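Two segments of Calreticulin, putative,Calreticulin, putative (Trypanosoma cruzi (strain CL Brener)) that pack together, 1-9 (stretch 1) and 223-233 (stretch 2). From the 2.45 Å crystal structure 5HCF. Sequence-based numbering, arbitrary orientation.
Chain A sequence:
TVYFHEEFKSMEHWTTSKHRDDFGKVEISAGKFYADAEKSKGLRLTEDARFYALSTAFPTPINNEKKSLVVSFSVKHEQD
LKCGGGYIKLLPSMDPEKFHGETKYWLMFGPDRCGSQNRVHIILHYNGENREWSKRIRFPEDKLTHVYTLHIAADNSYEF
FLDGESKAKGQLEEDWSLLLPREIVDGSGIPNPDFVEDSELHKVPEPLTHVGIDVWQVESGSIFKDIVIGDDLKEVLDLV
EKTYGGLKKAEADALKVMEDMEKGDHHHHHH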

ATOM      1  N   THR A   1       0.418 -11.847  16.262  1.00 55.22           N
ATOM      2  CA  THR A   1      -0.662 -11.833  15.281  1.00 54.12           C
ATOM      3  C   THR A   1      -0.613 -10.516  14.498  1.00 51.53           C
ATOM      4  O   THR A   1      -0.897 -10.486  13.299  1.00 48.75           O
ATOM      5  CB  THR A   1      -2.034 -12.021  15.950  1.00 57.76           C
ATOM      6  OG1 THR A   1      -1.989 -13.159  16.821  1.00 63.14           O
ATOM      7  CG2 THR A   1      -3.115 -12.235  14.905  1.00 55.12           C
ATOM      8  N   VAL A   2      -0.259  -9.431  15.183  1.00 50.79           N
ATOM      9  CA  VAL A   2      -0.029  -8.152  14.518  1.00 47.64           C
ATOM     10  C   VAL A   2       1.467  -7.882  14.562  1.00 45.99           C
ATOM     11  O   VAL A   2       2.010  -7.517  15.603  1.00 46.56           O
ATOM     12  CB  VAL A   2      -0.788  -6.985  15.178  1.00 48.36           C
ATOM     13  CG1 VAL A   2      -0.338  -5.652  14.591  1.00 44.70           C
ATOM     14  CG2 VAL A   2      -2.285  -7.160  15.019  1.00 49.63           C
ATOM     15  N   TYR A   3       2.132  -8.050  13.424  1.00 43.88           N
ATOM     16  CA  TYR A   3       3.584  -7.947  13.382  1.00 43.88           C
ATOM     17  C   TYR A   3       4.090  -6.519  13.503  1.00 45.37           C
ATOM     18  O   TYR A   3       5.214  -6.281  13.949  1.00 44.38           O
ATOM     19  CB  TYR A   3       4.124  -8.545  12.082  1.00 40.34           C
ATOM     20  CG  TYR A   3       3.681  -9.955  11.779  1.00 41.96           C
ATOM     21  CD1 TYR A   3       3.922 -10.992  12.672  1.00 45.10           C
ATOM     22  CD2 TYR A   3       3.061 -10.260  10.570  1.00 41.51           C
ATOM     23  CE1 TYR A   3       3.532 -12.292  12.380  1.00 46.27           C
ATOM     24  CE2 TYR A   3       2.671 -11.553  10.268  1.00 41.89           C
ATOM     25  CZ  TYR A   3       2.910 -12.566  11.174  1.00 45.29           C
ATOM     26  OH  TYR A   3       2.517 -13.850  10.871  1.00 46.05           O
ATOM     27  N   PHE A   4       3.250  -5.564  13.125  1.00 47.82           N
ATOM     28  CA  PHE A   4       3.742  -4.222  12.877  1.00 49.23           C
ATOM     29  C   PHE A   4       2.608  -3.221  12.772  1.00 49.73           C
ATOM     30  O   PHE A   4       1.567  -3.508  12.181  1.00 51.70           O
ATOM     31  CB  PHE A   4       4.581  -4.220  11.595  1.00 46.87           C
ATOM     32  CG  PHE A   4       5.146  -2.880  11.232  1.00 46.67           C
ATOM     33  CD1 PHE A   4       6.348  -2.450  11.776  1.00 49.36           C
ATOM     34  CD2 PHE A   4       4.491  -2.058  10.335  1.00 43.65           C
ATOM     35  CE1 PHE A   4       6.874  -1.217  11.440  1.00 49.42           C
ATOM     36  CE2 PHE A   4       5.013  -0.823   9.995  1.00 43.75           C
ATOM     37  CZ  PHE A   4       6.205  -0.402  10.548  1.00 46.51           C
ATOM     38  N   HIS A   5       2.813  -2.048  13.357  1.00 48.77           N
ATOM     39  CA  HIS A   5       1.831  -0.977  13.286  1.00 47.76           C
ATOM     40  C   HIS A   5       2.513   0.384  13.372  1.00 48.02           C
ATOM     41  O   HIS A   5       2.812   0.868  14.462  1.00 49.32           O
ATOM     42  CB  HIS A   5       0.795  -1.113  14.403  1.00 48.62           C
ATOM     43  CG  HIS A   5      -0.297  -0.092  14.337  1.00 48.73           C
ATOM     44  ND1 HIS A   5      -1.216   0.085  15.350  1.00 51.83           N
ATOM     45  CD2 HIS A   5      -0.629   0.801  13.374  1.00 47.59           C
ATOM     46  CE1 HIS A   5      -2.058   1.045  15.018  1.00 51.67           C
ATOM     47  NE2 HIS A   5      -1.724   1.497  13.822  1.00 49.47           N
ATOM     48  N   GLU A   6       2.752   0.998  12.217  1.00 45.79           N
ATOM     49  CA  GLU A   6       3.323   2.340  12.184  1.00 45.69           C
ATOM     50  C   GLU A   6       2.238   3.392  12.381  1.00 46.83           C
ATOM     51  O   GLU A   6       1.361   3.556  11.532  1.00 44.77           O
ATOM     52  CB  GLU A   6       4.060   2.583  10.864  1.00 41.27           C
ATOM     53  CG  GLU A   6       4.760   3.924  10.801  1.00 43.21           C
ATOM     54  CD  GLU A   6       5.736   4.117  11.945  1.00 49.52           C
ATOM     55  OE1 GLU A   6       6.827   3.511  11.903  1.00 51.51           O
ATOM     56  OE2 GLU A   6       5.413   4.871  12.891  1.00 53.00           O
ATOM     57  N   GLU A   7       2.308   4.109  13.499  1.00 49.98           N
ATOM     58  CA  GLU A   7       1.330   5.147  13.808  1.00 51.03           C
ATOM     59  C   GLU A   7       1.807   6.504  13.315  1.00 51.14           C
ATOM     60  O   GLU A   7       1.036   7.465  13.248  1.00 51.92           O
ATOM     61  CB  GLU A   7       1.055   5.200  15.311  1.00 53.17           C
ATOM     62  CG  GLU A   7       0.290   4.004  15.831  1.00 53.35           C
ATOM     63  CD  GLU A   7       0.445   3.821  17.322  1.00 56.51           C
ATOM     64  OE1 GLU A   7       1.550   3.441  17.761  1.00 57.88           O
ATOM     65  OE2 GLU A   7      -0.536   4.058  18.054  1.00 58.01           O
ATOM     66  N   PHE A   8       3.085   6.569  12.966  1.00 50.47           N
ATOM     67  CA  PHE A   8       3.715   7.815  12.560  1.00 50.56           C
ATOM     68  C   PHE A   8       3.485   8.903  13.594  1.00 54.33           C
ATOM     69  O   PHE A   8       3.134  10.037  13.256  1.00 55.02           O
ATOM     70  CB  PHE A   8       3.201   8.255  11.189  1.00 48.54           C
ATOM     71  CG  PHE A   8       3.868   7.549  10.044  1.00 47.24           C
ATOM     72  CD1 PHE A   8       5.252   7.525   9.946  1.00 48.65           C
ATOM     73  CD2 PHE A   8       3.120   6.899   9.075  1.00 44.16           C
ATOM     74  CE1 PHE A   8       5.878   6.873   8.898  1.00 45.93           C
ATOM     75  CE2 PHE A   8       3.744   6.244   8.021  1.00 41.72           C
ATOM     76  CZ  PHE A   8       5.125   6.234   7.934  1.00 42.49           C
ATOM     77  N   LYS A   9       3.675   8.542  14.859  1.00 56.75           N
ATOM     78  CA  LYS A   9       3.716   9.523  15.933  1.00 60.69           C
ATOM     79  C   LYS A   9       5.074  10.204  15.890  1.00 62.21           C
ATOM     80  O   LYS A   9       5.235  11.345  16.317  1.00 64.90           O
ATOM     81  CB  LYS A   9       3.481   8.864  17.292  1.00 63.41           C
ATOM     82  CG  LYS A   9       2.016   8.608  17.612  1.00 62.82           C
ATOM     83  CD  LYS A   9       1.852   7.880  18.936  1.00 64.94           C
ATOM     84  CE  LYS A   9       0.389   7.565  19.206  1.00 65.61           C
ATOM     85  NZ  LYS A   9       0.207   6.803  20.475  1.00 69.03           N
ATOM     86  N   ILE A 223      -0.795  12.574   3.414  1.00 36.48           N
ATOM     87  CA  ILE A 223      -0.499  12.108   4.764  1.00 37.51           C
ATOM     88  C   ILE A 223      -0.739  10.605   4.908  1.00 39.47           C
ATOM     89  O   ILE A 223      -1.850  10.116   4.697  1.00 41.27           O
ATOM     90  CB  ILE A 223      -1.340  12.864   5.810  1.00 36.26           C
ATOM     91  CG1 ILE A 223      -1.117  14.373   5.677  1.00 35.23           C
ATOM     92  CG2 ILE A 223      -1.008  12.380   7.229  1.00 35.60           C
ATOM     93  CD1 ILE A 223      -1.933  15.192   6.646  1.00 37.36           C
ATOM     94  N   PHE A 224       0.310   9.877   5.273  1.00 39.66           N
ATOM     95  CA  PHE A 224       0.226   8.430   5.463  1.00 37.15           C
ATOM     96  C   PHE A 224      -0.022   8.096   6.928  1.00 38.64           C
ATOM     97  O   PHE A 224       0.543   8.735   7.814  1.00 40.36           O
ATOM     98  CB  PHE A 224       1.511   7.746   4.988  1.00 34.06           C
ATOM     99  CG  PHE A 224       1.728   7.815   3.501  1.00 33.80           C
ATOM    100  CD1 PHE A 224       2.220   8.966   2.909  1.00 36.29           C
ATOM    101  CD2 PHE A 224       1.447   6.723   2.695  1.00 32.30           C
ATOM    102  CE1 PHE A 224       2.424   9.026   1.542  1.00 36.25           C
ATOM    103  CE2 PHE A 224       1.648   6.779   1.333  1.00 31.73           C
ATOM    104  CZ  PHE A 224       2.137   7.929   0.755  1.00 33.73           C
ATOM    105  N   LYS A 225      -0.871   7.104   7.183  1.00 37.70           N
ATOM    106  CA  LYS A 225      -1.121   6.655   8.552  1.00 38.77           C
ATOM    107  C   LYS A 225      -1.322   5.145   8.677  1.00 39.37           C
ATOM    108  O   LYS A 225      -1.673   4.466   7.710  1.00 37.99           O
ATOM    109  CB  LYS A 225      -2.346   7.363   9.136  1.00 38.37           C
ATOM    110  CG  LYS A 225      -2.108   8.797   9.567  1.00 38.44           C
ATOM    111  CD  LYS A 225      -3.406   9.451  10.027  1.00 39.10           C
ATOM    112  CE  LYS A 225      -4.012   8.727  11.219  1.00 38.84           C
ATOM    113  NZ  LYS A 225      -3.030   8.570  12.319  1.00 40.21           N
ATOM    114  N   ASP A 226      -1.093   4.646   9.889  1.00 40.11           N
ATOM    115  CA  ASP A 226      -1.469   3.299  10.296  1.00 40.93           C
ATOM    116  C   ASP A 226      -1.074   2.199   9.311  1.00 38.72           C
ATOM    117  O   ASP A 226      -1.935   1.500   8.767  1.00 38.35           O
ATOM    118  CB  ASP A 226      -2.978   3.245  10.540  1.00 43.83           C
ATOM    119  CG  ASP A 226      -3.421   4.188  11.644  1.00 48.59           C
ATOM    120  OD1 ASP A 226      -3.076   3.942  12.820  1.00 50.67           O
ATOM    121  OD2 ASP A 226      -4.111   5.183  11.334  1.00 50.61           O
ATOM    122  N   ILE A 227       0.228   2.045   9.087  1.00 36.22           N
ATOM    123  CA  ILE A 227       0.725   0.905   8.328  1.00 36.36           C
ATOM    124  C   ILE A 227       0.695  -0.339   9.210  1.00 36.99           C
ATOM    125  O   ILE A 227       1.543  -0.513  10.084  1.00 36.65           O
ATOM    126  CB  ILE A 227       2.147   1.147   7.798  1.00 36.65           C
ATOM    127  CG1 ILE A 227       2.162   2.382   6.897  1.00 33.47           C
ATOM    128  CG2 ILE A 227       2.655  -0.075   7.041  1.00 32.93           C
ATOM    129  CD1 ILE A 227       3.533   2.765   6.400  1.00 33.63           C
ATOM    130  N   VAL A 228      -0.299  -1.192   8.979  1.00 38.35           N
ATOM    131  CA  VAL A 228      -0.488  -2.396   9.782  1.00 39.94           C
ATOM    132  C   VAL A 228      -0.195  -3.662   8.989  1.00 38.35           C
ATOM    133  O   VAL A 228      -0.587  -3.788   7.831  1.00 37.18           O
ATOM    134  CB  VAL A 228      -1.923  -2.482  10.332  1.00 40.71           C
ATOM    135  CG1 VAL A 228      -2.057  -3.662  11.274  1.00 42.88           C
ATOM    136  CG2 VAL A 228      -2.303  -1.188  11.034  1.00 41.78           C
ATOM    137  N   ILE A 229       0.501  -4.599   9.620  1.00 39.71           N
ATOM    138  CA  ILE A 229       0.771  -5.892   9.006  1.00 40.95           C
ATOM    139  C   ILE A 229       0.597  -7.014  10.030  1.00 43.19           C
ATOM    140  O   ILE A 229       1.094  -6.923  11.156  1.00 44.89           O
ATOM    141  CB  ILE A 229       2.188  -5.942   8.394  1.00 41.65           C
ATOM    142  CG1 ILE A 229       2.401  -4.739   7.470  1.00 40.24           C
ATOM    143  CG2 ILE A 229       2.397  -7.240   7.622  1.00 41.76           C
ATOM    144  CD1 ILE A 229       3.773  -4.675   6.839  1.00 40.50           C
ATOM    145  N   GLY A 230      -0.116  -8.065   9.631  1.00 41.58           N
ATOM    146  CA  GLY A 230      -0.416  -9.180  10.511  1.00 41.77           C
ATOM    147  C   GLY A 230      -0.829 -10.435   9.759  1.00 42.36           C
ATOM    148  O   GLY A 230      -0.700 -10.514   8.537  1.00 42.17           O
ATOM    149  N   ASP A 231      -1.324 -11.427  10.490  1.00 44.36           N
ATOM    150  CA  ASP A 231      -1.732 -12.690   9.879  1.00 45.87           C
ATOM    151  C   ASP A 231      -3.207 -13.008  10.112  1.00 47.65           C
ATOM    152  O   ASP A 231      -3.663 -14.110   9.812  1.00 49.13           O
ATOM    153  CB  ASP A 231      -0.857 -13.839  10.393  1.00 47.90           C
ATOM    154  CG  ASP A 231      -0.959 -14.034  11.895  1.00 50.88           C
ATOM    155  OD1 ASP A 231      -1.754 -13.329  12.546  1.00 52.12           O
ATOM    156  OD2 ASP A 231      -0.222 -14.887  12.431  1.00 53.07           O
ATOM    157  N   ASP A 232      -3.939 -12.047  10.665  1.00 48.38           N
ATOM    158  CA  ASP A 232      -5.366 -12.213  10.909  1.00 51.00           C
ATOM    159  C   ASP A 232      -6.150 -11.024  10.371  1.00 52.47           C
ATOM    160  O   ASP A 232      -5.845  -9.876  10.695  1.00 55.14           O
ATOM    161  CB  ASP A 232      -5.642 -12.388  12.402  1.00 54.49           C
ATOM    162  CG  ASP A 232      -7.115 -12.578  12.700  1.00 58.33           C
ATOM    163  OD1 ASP A 232      -7.849 -11.569  12.760  1.00 59.12           O
ATOM    164  OD2 ASP A 232      -7.542 -13.741  12.864  1.00 61.12           O
ATOM    165  N   LEU A 233      -7.168 -11.301   9.561  1.00 51.30           N
ATOM    166  CA  LEU A 233      -7.900 -10.244   8.864  1.00 49.71           C
ATOM    167  C   LEU A 233      -8.817  -9.431   9.776  1.00 51.66           C
ATOM    168  O   LEU A 233      -8.812  -8.201   9.717  1.00 51.42           O
ATOM    169  CB  LEU A 233      -8.716 -10.831   7.713  1.00 48.77           C
ATOM    170  CG  LEU A 233      -9.540  -9.809   6.929  1.00 49.23           C
ATOM    171  CD1 LEU A 233      -8.645  -8.716   6.366  1.00 46.72           C
ATOM    172  CD2 LEU A 233     -10.308 -10.494   5.814  1.00 50.46           C
TER

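Two strands that pair edge to edge must satisfy each other's backbone polar groups, and where the ladder is distorted the donors and acceptors find other arrangements. The amino-terminal strand of this calreticulin, residues 2-6, illustrates the point against strand 223-230, more than 200 residues away in sequence and antiparallel to it at 177°.

The regular part is conventional. Ile-229 N donates to Phe-4 O (3.0 Å) and Glu-6 N to Ile-227 O (2.9 Å), both nearly straight; the return bond from Ile-227 N to Glu-6 O (3.1 Å) is weak. Between Val-2 and Phe-4 the register shifts by one residue, a classic bulge: Tyr-3 N (2.7 Å) and Phe-4 N (3.2 Å) converge on the single acceptor Ile-229 O, and both bonds are weak. Beyond the bulge, Asp-231 N regains good geometry with Thr-1 O (3.0 Å). Glycine suits position 230, because an ideal CB built on Gly-230 would clash with Thr-1 O, which already lies 3.1 Å from Gly-230 CA.

Side chains supply a further polar link. His-5, with chi1 in the t well, brings its ring edge to Asp-226, so that His-5 NE2 donates to Asp-226 OD1 at 3.0 Å; alongside, His-5 CD2 lies 3.5 Å from Val-228 CG2. The buried Glu-6 carboxylate is also satisfied: Glu-6 OE2 accepts from Phe-8 N (2.9 Å), bracing the turn after the strand, while OE1 is bonded elsewhere in the structure.

Phe-4, Ile-227 and Ile-229 share the other sheet face from His-5 and Val-228. All three are buried, as their apolar side chains suit: Phe-4 CE2 sits 3.9 Å from Ile-227 CG2. Past the strand, Phe-8 points toward its partner and places Phe-8 CE2 3.8 Å from Ile-227 CD1 and 4.1 Å from Phe-224 CB. Together the stretches bury 749 Å².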